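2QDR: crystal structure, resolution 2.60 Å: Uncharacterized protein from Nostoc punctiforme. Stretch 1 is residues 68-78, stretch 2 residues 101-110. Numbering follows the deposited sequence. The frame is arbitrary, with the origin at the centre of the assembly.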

# COMPACT_ATOMS: atom_id res chain seq x y z
N ARG A 68 -14.90 51.06 2.24
CA ARG A 68 -14.87 50.95 3.68
C ARG A 68 -15.97 49.98 4.10
O ARG A 68 -17.06 50.02 3.53
CB ARG A 68 -15.15 52.34 4.23
CG ARG A 68 -14.74 52.60 5.67
CD ARG A 68 -15.17 54.00 6.13
NE ARG A 68 -14.94 55.02 5.09
CZ ARG A 68 -13.77 55.57 4.75
NH1 ARG A 68 -12.63 55.19 5.32
NH2 ARG A 68 -13.73 56.49 3.79
N VAL A 69 -15.69 49.10 5.07
CA VAL A 69 -16.69 48.12 5.54
C VAL A 69 -17.78 48.85 6.31
O VAL A 69 -17.47 49.67 7.17
CB VAL A 69 -16.05 47.03 6.41
CG1 VAL A 69 -17.12 46.06 6.96
CG2 VAL A 69 -15.01 46.25 5.62
N ARG A 70 -19.05 48.57 6.00
CA ARG A 70 -20.19 49.24 6.66
C ARG A 70 -20.11 49.02 8.17
O ARG A 70 -19.84 47.90 8.62
CB ARG A 70 -21.54 48.76 6.08
CG ARG A 70 -22.77 49.60 6.54
CD ARG A 70 -24.08 49.20 5.83
N GLY A 71 -20.27 50.09 8.95
CA GLY A 71 -20.19 50.04 10.41
C GLY A 71 -18.83 50.43 10.98
O GLY A 71 -18.73 50.74 12.16
N MSE A 72 -17.79 50.42 10.15
CA MSE A 72 -16.43 50.77 10.55
C MSE A 72 -16.37 52.24 10.89
O MSE A 72 -17.11 53.02 10.29
CB MSE A 72 -15.51 50.50 9.37
CG MSE A 72 -14.03 50.54 9.60
SE MSE A 72 -13.42 48.97 10.57
CE MSE A 72 -13.71 47.56 9.28
N PRO A 73 -15.54 52.65 11.89
CA PRO A 73 -15.46 54.09 12.16
C PRO A 73 -15.00 54.83 10.89
O PRO A 73 -14.12 54.34 10.18
CB PRO A 73 -14.44 54.19 13.29
CG PRO A 73 -14.46 52.87 13.94
CD PRO A 73 -14.71 51.89 12.83
N ASP A 74 -15.62 55.98 10.60
CA ASP A 74 -15.27 56.73 9.36
C ASP A 74 -13.83 57.27 9.31
O ASP A 74 -13.30 57.43 8.21
CB ASP A 74 -16.33 57.82 9.00
CG ASP A 74 -16.62 58.77 10.12
OD1 ASP A 74 -16.04 58.61 11.21
OD2 ASP A 74 -17.47 59.66 9.91
N ASN A 75 -13.18 57.48 10.47
CA ASN A 75 -11.78 57.95 10.50
C ASN A 75 -10.74 56.92 9.98
O ASN A 75 -9.62 57.30 9.61
CB ASN A 75 -11.39 58.45 11.92
CG ASN A 75 -11.46 57.36 13.02
OD1 ASN A 75 -11.60 56.17 12.76
ND2 ASN A 75 -11.35 57.80 14.26
N ILE A 76 -11.12 55.64 9.92
CA ILE A 76 -10.25 54.55 9.46
C ILE A 76 -9.85 54.80 8.00
O ILE A 76 -10.63 55.37 7.24
CB ILE A 76 -10.93 53.14 9.64
CG1 ILE A 76 -11.33 52.88 11.12
CG2 ILE A 76 -10.04 52.01 9.09
CD1 ILE A 76 -10.20 52.94 12.15
N ALA A 77 -8.62 54.43 7.63
CA ALA A 77 -8.13 54.63 6.28
C ALA A 77 -8.94 53.77 5.32
O ALA A 77 -9.25 52.62 5.65
CB ALA A 77 -6.66 54.29 6.18
N PRO A 78 -9.28 54.30 4.13
CA PRO A 78 -10.05 53.50 3.19
C PRO A 78 -9.18 52.63 2.28
O PRO A 78 -7.99 52.91 2.09
CB PRO A 78 -10.74 54.56 2.34
CG PRO A 78 -9.72 55.66 2.26
CD PRO A 78 -8.98 55.64 3.57
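Stretch 2 (101-110) KFEAPSGIFT

Stretch 2 lies against stretch 1 mainly through apolar side chains, with two backbone carbonyls also in contact; no hydrogen bond joins the two. Stretch 1 has no regular helix or strand, but two turns shape it: a type II turn from Val 69 to Met 72, closed by Met 72 N to Val 69 O at 3.1 Å, and a type I turn from Pro 73 to Ile 76. Gly 71, with positive phi, suits the first, since a CB there would jam against the preceding carbonyl. Stretch 2 is extended at 103-104 and 108-109. The chains run in opposite senses here, Ala 77 pairing with Phe 102 and Ile 76 with Ala 104.

Ile 76, chi1 and chi2 both m, points toward stretch 2. Its CD1 lies 3.5 Å from Glu 103 O and 3.9 Å from Pro 105 CD, while its CG2 lies 4.0 Å from Phe 102 CE1. Phe 102, chi1 t, leaves its backbone sideways, yet its ring reaches across: CE1 comes within 3.3 Å of Ala 77 O, which lies at the ring edge, where the aromatic hydrogens carry partial positive charge.

Selenomethionine Met 72 (t, p, p) also starts sideways. Its flexible chain brings SE to 3.9 Å from Pro 105 CD, and CE to 4.5 Å from Phe 109 CE1, at that ring's edge.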

# COMPACT_ATOMS: atom_id res chain seq x y z
N LYS A 101 -0.50 52.36 5.77
CA LYS A 101 -0.81 52.69 7.18
C LYS A 101 -2.22 52.24 7.61
O LYS A 101 -2.74 52.76 8.60
CB LYS A 101 -0.61 54.19 7.44
CG LYS A 101 0.80 54.71 7.15
N PHE A 102 -2.84 51.28 6.90
CA PHE A 102 -4.18 50.81 7.26
C PHE A 102 -4.14 50.20 8.65
O PHE A 102 -3.23 49.44 8.96
CB PHE A 102 -4.70 49.79 6.24
CG PHE A 102 -6.09 49.28 6.54
CD1 PHE A 102 -7.21 49.97 6.09
CD2 PHE A 102 -6.27 48.10 7.25
CE1 PHE A 102 -8.49 49.51 6.36
CE2 PHE A 102 -7.55 47.63 7.52
CZ PHE A 102 -8.66 48.34 7.07
N GLU A 103 -5.12 50.56 9.47
CA GLU A 103 -5.21 50.08 10.84
C GLU A 103 -6.68 50.15 11.25
O GLU A 103 -7.29 51.22 11.17
CB GLU A 103 -4.29 50.90 11.73
CG GLU A 103 -4.19 50.40 13.16
CD GLU A 103 -3.07 51.08 13.94
OE1 GLU A 103 -2.46 52.05 13.45
OE2 GLU A 103 -2.79 50.62 15.07
N ALA A 104 -7.25 49.01 11.63
CA ALA A 104 -8.65 48.90 12.03
C ALA A 104 -8.77 48.36 13.46
O ALA A 104 -7.87 47.65 13.94
CB ALA A 104 -9.40 48.00 11.05
N PRO A 105 -9.90 48.68 14.13
CA PRO A 105 -10.10 48.23 15.50
C PRO A 105 -10.63 46.81 15.55
O PRO A 105 -11.00 46.23 14.52
CB PRO A 105 -11.16 49.20 16.01
CG PRO A 105 -11.99 49.47 14.83
CD PRO A 105 -11.06 49.45 13.65
N SER A 106 -10.65 46.27 16.76
CA SER A 106 -11.13 44.94 17.04
C SER A 106 -12.65 44.95 16.98
O SER A 106 -13.27 46.02 17.10
CB SER A 106 -10.68 44.49 18.42
OG SER A 106 -11.17 45.38 19.42
N GLY A 107 -13.24 43.78 16.82
CA GLY A 107 -14.69 43.63 16.76
C GLY A 107 -15.08 42.37 16.04
O GLY A 107 -14.26 41.47 15.88
N ILE A 108 -16.34 42.31 15.63
CA ILE A 108 -16.89 41.17 14.91
C ILE A 108 -17.45 41.65 13.59
O ILE A 108 -17.46 42.85 13.32
CB ILE A 108 -18.02 40.44 15.71
CG1 ILE A 108 -19.23 41.36 15.97
CG2 ILE A 108 -17.46 39.90 17.00
CD1 ILE A 108 -20.39 40.67 16.69
N PHE A 109 -17.87 40.69 12.78
CA PHE A 109 -18.52 40.96 11.51
C PHE A 109 -19.83 40.18 11.52
O PHE A 109 -19.90 39.08 12.07
CB PHE A 109 -17.61 40.60 10.35
CG PHE A 109 -16.31 41.34 10.35
CD1 PHE A 109 -16.24 42.64 9.86
CD2 PHE A 109 -15.15 40.74 10.82
CE1 PHE A 109 -15.04 43.35 9.86
CE2 PHE A 109 -13.93 41.44 10.82
CZ PHE A 109 -13.88 42.74 10.33
N THR A 110 -20.88 40.74 10.92
CA THR A 110 -22.21 40.10 10.87
C THR A 110 -22.35 38.94 9.87
O THR A 110 -23.44 38.38 9.75
CB THR A 110 -23.31 41.16 10.54
OG1 THR A 110 -23.02 41.80 9.29
CG2 THR A 110 -23.40 42.22 11.64